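Local coordinates for PPC domain-containing protein (Pyrococcus horikoshii, PDB 2DT4), which is of unknown function but belongs to the plant- and prokaryote-conserved (PPC) domain family and assembles as a trimer, at residues A[6-20]-A[110-124]. Numbering follows the deposited sequence.
Sequences FSLGRTYLFRVPEGE and EVFVAEIFLQELKGE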
loop_
_atom_site.group_PDB
_atom_site.type_symbol
_atom_site.label_atom_id
_atom_site.label_comp_id
_atom_site.label_asym_id
_atom_site.label_seq_id
_atom_site.Cartn_x
_atom_site.Cartn_y
_atom_site.Cartn_z
ATOM N N PHE A 6 -8.752 14.623 9.622
ATOM C CA PHE A 6 -7.767 14.616 10.694
ATOM C C PHE A 6 -6.564 15.471 10.330
ATOM O O PHE A 6 -6.299 15.748 9.157
ATOM C CB PHE A 6 -7.267 13.184 10.957
ATOM C CG PHE A 6 -8.339 12.260 11.377
ATOM C CD1 PHE A 6 -8.696 12.162 12.712
ATOM C CD2 PHE A 6 -9.074 11.556 10.439
ATOM C CE1 PHE A 6 -9.732 11.334 13.092
ATOM C CE2 PHE A 6 -10.107 10.736 10.816
ATOM C CZ PHE A 6 -10.448 10.639 12.162
ATOM N N SER A 7 -5.817 15.869 11.352
ATOM C CA SER A 7 -4.545 16.513 11.141
ATOM C C SER A 7 -3.435 15.479 11.217
ATOM O O SER A 7 -3.571 14.395 11.829
ATOM C CB SER A 7 -4.281 17.639 12.160
ATOM O OG SER A 7 -4.238 17.163 13.477
ATOM N N LEU A 8 -2.310 15.814 10.616
ATOM C CA LEU A 8 -1.174 14.887 10.592
ATOM C C LEU A 8 -0.398 15.054 11.895
ATOM O O LEU A 8 0.121 16.143 12.194
ATOM C CB LEU A 8 -0.272 15.150 9.377
ATOM C CG LEU A 8 -0.902 14.795 8.046
ATOM C CD1 LEU A 8 -0.176 15.552 6.888
ATOM C CD2 LEU A 8 -0.877 13.268 7.806
ATOM N N GLY A 9 -0.353 13.991 12.678
ATOM C CA GLY A 9 0.479 13.939 13.855
ATOM C C GLY A 9 1.869 13.449 13.571
ATOM O O GLY A 9 2.436 13.724 12.509
ATOM N N ARG A 10 2.413 12.713 14.530
ATOM C CA ARG A 10 3.771 12.211 14.464
ATOM C C ARG A 10 3.897 11.173 13.360
ATOM O O ARG A 10 2.947 10.435 13.073
ATOM C CB ARG A 10 4.205 11.654 15.824
ATOM C CG ARG A 10 4.318 12.743 16.886
ATOM C CD ARG A 10 4.399 12.216 18.282
ATOM N NE ARG A 10 3.135 11.648 18.720
ATOM C CZ ARG A 10 2.940 10.864 19.784
ATOM N NH1 ARG A 10 1.696 10.447 20.052
ATOM N NH2 ARG A 10 3.952 10.508 20.560
ATOM N N THR A 11 5.072 11.150 12.761
ATOM C CA THR A 11 5.397 10.296 11.615
ATOM C C THR A 11 6.600 9.394 11.967
ATOM O O THR A 11 7.573 9.853 12.561
ATOM C CB THR A 11 5.745 11.190 10.424
ATOM O OG1 THR A 11 4.666 12.110 10.170
ATOM C CG2 THR A 11 5.934 10.357 9.169
ATOM N N TYR A 12 6.537 8.108 11.600
ATOM C CA TYR A 12 7.560 7.145 11.947
ATOM C C TYR A 12 7.906 6.172 10.818
ATOM O O TYR A 12 7.067 5.839 9.985
ATOM C CB TYR A 12 7.126 6.297 13.149
ATOM C CG TYR A 12 6.651 7.050 14.395
ATOM C CD1 TYR A 12 7.494 7.228 15.475
ATOM C CD2 TYR A 12 5.354 7.544 14.489
ATOM C CE1 TYR A 12 7.061 7.868 16.617
ATOM C CE2 TYR A 12 4.913 8.161 15.633
ATOM C CZ TYR A 12 5.773 8.332 16.684
ATOM O OH TYR A 12 5.314 8.931 17.849
ATOM N N LEU A 13 9.153 5.725 10.812
ATOM C CA LEU A 13 9.647 4.718 9.884
ATOM C C LEU A 13 10.682 3.924 10.652
ATOM O O LEU A 13 11.626 4.516 11.169
ATOM C CB LEU A 13 10.274 5.366 8.638
ATOM C CG LEU A 13 10.781 4.341 7.612
ATOM C CD1 LEU A 13 9.658 3.448 7.085
ATOM C CD2 LEU A 13 11.494 5.070 6.482
ATOM N N PHE A 14 10.481 2.612 10.755
ATOM C CA PHE A 14 11.318 1.795 11.629
ATOM C C PHE A 14 11.339 0.347 11.210
ATOM O O PHE A 14 10.420 -0.148 10.512
ATOM C CB PHE A 14 10.872 1.903 13.100
ATOM C CG PHE A 14 9.407 1.652 13.330
ATOM C CD1 PHE A 14 8.897 0.366 13.411
ATOM C CD2 PHE A 14 8.540 2.706 13.431
ATOM C CE1 PHE A 14 7.518 0.153 13.585
ATOM C CE2 PHE A 14 7.191 2.508 13.616
ATOM C CZ PHE A 14 6.668 1.233 13.673
ATOM N N ARG A 15 12.388 -0.334 11.668
ATOM C CA ARG A 15 12.468 -1.767 11.559
ATOM C C ARG A 15 12.094 -2.427 12.860
ATOM O O ARG A 15 12.644 -2.118 13.911
ATOM C CB ARG A 15 13.866 -2.223 11.166
ATOM C CG ARG A 15 13.934 -3.715 11.071
ATOM C CD ARG A 15 15.082 -4.222 10.269
ATOM N NE ARG A 15 16.339 -4.010 10.951
ATOM C CZ ARG A 15 16.946 -4.897 11.748
ATOM N NH1 ARG A 15 18.137 -4.612 12.287
ATOM N NH2 ARG A 15 16.372 -6.023 12.063
ATOM N N VAL A 16 11.154 -3.355 12.757
ATOM C CA VAL A 16 10.696 -4.134 13.886
ATOM C C VAL A 16 11.713 -5.255 14.151
ATOM O O VAL A 16 12.094 -5.957 13.224
ATOM C CB VAL A 16 9.303 -4.748 13.563
ATOM C CG1 VAL A 16 8.825 -5.601 14.708
ATOM C CG2 VAL A 16 8.293 -3.693 13.226
ATOM N N PRO A 17 12.146 -5.449 15.404
ATOM C CA PRO A 17 13.082 -6.535 15.704
ATOM C C PRO A 17 12.616 -7.927 15.282
ATOM O O PRO A 17 11.439 -8.270 15.404
ATOM C CB PRO A 17 13.228 -6.445 17.224
ATOM C CG PRO A 17 13.009 -5.052 17.523
ATOM C CD PRO A 17 11.883 -4.631 16.589
ATOM N N GLU A 18 13.576 -8.727 14.814
ATOM C CA GLU A 18 13.355 -10.144 14.531
ATOM C C GLU A 18 12.718 -10.819 15.752
ATOM O O GLU A 18 13.190 -10.671 16.896
ATOM C CB GLU A 18 14.661 -10.842 14.153
ATOM C CG GLU A 18 14.508 -12.333 13.866
ATOM C CD GLU A 18 15.828 -13.069 13.724
ATOM O OE1 GLU A 18 16.878 -12.557 14.187
ATOM O OE2 GLU A 18 15.789 -14.175 13.160
ATOM N N GLY A 19 11.711 -11.637 15.457
ATOM C CA GLY A 19 11.034 -12.397 16.491
ATOM C C GLY A 19 9.838 -11.780 17.165
ATOM O O GLY A 19 9.089 -12.496 17.864
ATOM N N GLU A 20 9.588 -10.492 16.896
ATOM C CA GLU A 20 8.380 -9.883 17.452
ATOM C C GLU A 20 7.219 -10.443 16.667
ATOM O O GLU A 20 7.373 -10.744 15.459
ATOM C CB GLU A 20 8.398 -8.360 17.272
ATOM C CG GLU A 20 9.334 -7.673 18.247
ATOM C CD GLU A 20 8.674 -7.269 19.574
ATOM O OE1 GLU A 20 7.463 -7.460 19.798
ATOM O OE2 GLU A 20 9.404 -6.701 20.417
ATOM N N GLU A 110 5.033 -13.693 12.790
ATOM C CA GLU A 110 6.332 -13.493 13.428
ATOM C C GLU A 110 7.223 -12.724 12.452
ATOM O O GLU A 110 7.379 -13.104 11.290
ATOM C CB GLU A 110 6.964 -14.842 13.783
ATOM C CG GLU A 110 8.294 -14.679 14.442
ATOM C CD GLU A 110 8.938 -16.017 14.745
ATOM O OE1 GLU A 110 8.248 -16.886 15.307
ATOM O OE2 GLU A 110 10.108 -16.192 14.366
ATOM N N VAL A 111 7.826 -11.655 12.929
ATOM C CA VAL A 111 8.714 -10.854 12.076
ATOM C C VAL A 111 10.121 -11.393 11.861
ATOM O O VAL A 111 10.826 -11.558 12.853
ATOM C CB VAL A 111 8.940 -9.475 12.717
ATOM C CG1 VAL A 111 10.056 -8.667 12.014
ATOM C CG2 VAL A 111 7.629 -8.702 12.776
ATOM N N PHE A 112 10.450 -11.450 10.541
ATOM C CA PHE A 112 11.887 -11.719 10.319
ATOM C C PHE A 112 12.463 -10.338 10.147
ATOM O O PHE A 112 13.304 -9.905 10.903
ATOM C CB PHE A 112 12.091 -12.695 9.105
ATOM C CG PHE A 112 13.529 -12.932 8.739
ATOM C CD1 PHE A 112 14.435 -13.411 9.695
ATOM C CD2 PHE A 112 13.984 -12.625 7.474
ATOM C CE1 PHE A 112 15.782 -13.607 9.353
ATOM C CE2 PHE A 112 15.322 -12.816 7.134
ATOM C CZ PHE A 112 16.218 -13.302 8.084
ATOM N N VAL A 113 11.932 -9.661 9.116
ATOM C CA VAL A 113 12.275 -8.243 8.846
ATOM C C VAL A 113 10.920 -7.592 8.624
ATOM O O VAL A 113 10.119 -8.112 7.888
ATOM C CB VAL A 113 13.145 -8.016 7.609
ATOM C CG1 VAL A 113 13.271 -6.495 7.229
ATOM C CG2 VAL A 113 14.529 -8.644 7.837
ATOM N N ALA A 114 10.732 -6.381 9.186
ATOM C CA ALA A 114 9.479 -5.635 8.918
ATOM C C ALA A 114 9.879 -4.160 8.987
ATOM O O ALA A 114 10.423 -3.701 10.020
ATOM C CB ALA A 114 8.311 -5.917 9.821
ATOM N N GLU A 115 9.651 -3.457 7.883
ATOM C CA GLU A 115 9.992 -2.071 7.722
ATOM C C GLU A 115 8.645 -1.387 7.607
ATOM O O GLU A 115 7.938 -1.509 6.587
ATOM C CB GLU A 115 10.886 -1.850 6.500
ATOM C CG GLU A 115 12.248 -2.513 6.701
ATOM C CD GLU A 115 13.133 -2.562 5.472
ATOM O OE1 GLU A 115 12.742 -2.108 4.383
ATOM O OE2 GLU A 115 14.257 -3.105 5.581
ATOM N N ILE A 116 8.274 -0.775 8.717
ATOM C CA ILE A 116 6.960 -0.161 8.873
ATOM C C ILE A 116 6.976 1.381 8.897
ATOM O O ILE A 116 7.812 2.008 9.602
ATOM C CB ILE A 116 6.383 -0.680 10.225
ATOM C CG1 ILE A 116 6.321 -2.225 10.308
ATOM C CG2 ILE A 116 5.031 -0.054 10.497
ATOM C CD1 ILE A 116 5.636 -2.953 9.175
ATOM N N PHE A 117 5.991 1.932 8.191
ATOM C CA PHE A 117 5.710 3.356 8.137
ATOM C C PHE A 117 4.414 3.560 8.918
ATOM O O PHE A 117 3.435 2.849 8.694
ATOM C CB PHE A 117 5.527 3.886 6.713
ATOM C CG PHE A 117 5.067 5.309 6.659
ATOM C CD1 PHE A 117 3.766 5.626 6.331
ATOM C CD2 PHE A 117 5.949 6.342 6.964
ATOM C CE1 PHE A 117 3.338 6.969 6.288
ATOM C CE2 PHE A 117 5.520 7.674 6.914
ATOM C CZ PHE A 117 4.231 7.975 6.569
ATOM N N LEU A 118 4.424 4.530 9.826
ATOM C CA LEU A 118 3.266 4.796 10.670
ATOM C C LEU A 118 3.020 6.285 10.751
ATOM O O LEU A 118 3.940 7.046 11.068
ATOM C CB LEU A 118 3.473 4.201 12.048
ATOM C CG LEU A 118 2.250 4.259 12.939
ATOM C CD1 LEU A 118 2.286 3.112 13.924
ATOM C CD2 LEU A 118 2.112 5.583 13.707
ATOM N N GLN A 119 1.799 6.717 10.424
ATOM C CA GLN A 119 1.434 8.128 10.434
ATOM C C GLN A 119 0.276 8.309 11.398
ATOM O O GLN A 119 -0.858 7.873 11.129
ATOM C CB GLN A 119 1.056 8.627 9.020
ATOM C CG GLN A 119 0.502 10.050 8.987
ATOM C CD GLN A 119 1.552 11.042 9.485
ATOM O OE1 GLN A 119 1.370 11.687 10.550
ATOM N NE2 GLN A 119 2.648 11.136 8.775
ATOM N N GLU A 120 0.559 9.023 12.484
ATOM C CA GLU A 120 -0.466 9.320 13.467
ATOM C C GLU A 120 -1.418 10.356 12.901
ATOM O O GLU A 120 -0.986 11.241 12.170
ATOM C CB GLU A 120 0.199 9.886 14.737
ATOM C CG GLU A 120 -0.760 10.338 15.805
ATOM C CD GLU A 120 -0.078 10.969 16.985
ATOM O OE1 GLU A 120 -0.588 10.749 18.110
ATOM O OE2 GLU A 120 0.937 11.684 16.797
ATOM N N LEU A 121 -2.701 10.224 13.238
ATOM C CA LEU A 121 -3.742 11.187 12.870
ATOM C C LEU A 121 -4.410 11.724 14.130
ATOM O O LEU A 121 -4.624 10.965 15.087
ATOM C CB LEU A 121 -4.792 10.479 12.030
ATOM C CG LEU A 121 -4.301 9.883 10.706
ATOM C CD1 LEU A 121 -5.456 9.240 9.961
ATOM C CD2 LEU A 121 -3.548 10.886 9.800
ATOM N N LYS A 122 -4.689 13.037 14.138
ATOM C CA LYS A 122 -5.233 13.732 15.299
ATOM C C LYS A 122 -6.560 14.358 14.905
ATOM O O LYS A 122 -6.704 14.955 13.850
ATOM C CB LYS A 122 -4.296 14.850 15.771
ATOM C CG LYS A 122 -2.850 14.471 16.061
ATOM C CD LYS A 122 -2.743 13.742 17.333
ATOM C CE LYS A 122 -1.393 14.005 17.993
ATOM N NZ LYS A 122 -1.166 13.306 19.253
ATOM N N GLY A 123 -7.544 14.220 15.763
ATOM C CA GLY A 123 -8.834 14.818 15.488
ATOM C C GLY A 123 -9.942 14.162 16.255
ATOM O O GLY A 123 -9.802 13.749 17.407
ATOM N N GLU A 124 -11.069 14.089 15.588
ATOM C CA GLU A 124 -12.279 13.565 16.154
ATOM C C GLU A 124 -12.142 12.096 16.471
ATOM O O GLU A 124 -11.246 11.411 15.976
ATOM C CB GLU A 124 -13.417 13.773 15.154
ATOM C CG GLU A 124 -13.350 12.826 13.951
ATOM C CD GLU A 124 -14.282 13.200 12.826
ATOM O OE1 GLU A 124 -14.766 12.267 12.136
ATOM O OE2 GLU A 124 -14.487 14.423 12.599
HETATM O O HOH W 1 13.896 -7.196 11.632
#
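Val111 bonds to the type II turn Pro17–Glu20: its N donates to Glu20 O (2.7 Å, 174°), its O accepts from Gly19 N, and its CG2 packs on Val16 CG1. At the corner formed by Phe112 and Val113, a water donates to Phe112 O and Val16 O and accepts from Arg15 NH2, while Arg15 NE bonds to Trp138 O of the second subunit. The antiparallel ladder of strands 6-16 and 114-123 follows, Val16 N donating to Ala114 O. Ile116 applies CB and CG2 to the Phe14 ring, and its O sits over the centre of one ring face, 3.9 Å above the plane; with CG between the backbone N and the carbonyl carbon (chi1 52°), the ring is brought across to that carbonyl. Leu118 lies alongside Tyr12, CD2 to CD2 at 3.9 Å. Between Thr11 and Leu8 a beta bulge shifts the register by one, and beside it Glu120 joins Arg10 and Lys122 in a salt-bridge network. Its OE2 accepts Arg10 N through the anti lone pair and Arg10 NE from the syn side, tilted out of the carboxylate plane, both at 2.9 Å; Arg10 NH1 (3.0 Å) and Lys122 NZ (2.9 Å) reach OE1 from opposite faces of that plane. Arg10 NH2 continues to Glu33 O. A glutamine in its place would probably leave Arg10 and Lys122, 4.1 Å apart at NH1 and NZ, without the negative charge between them. The Leu121 side chain crosses Phe6 at about a right angle, CB against CB, and Lys122 exchanges backbone bonds with Ser7. The example illustrates how a carboxylate can secure an irregular ladder: four donors, one of them backbone, fix its rotation, and its negative charge probably offsets two neighbouring cations.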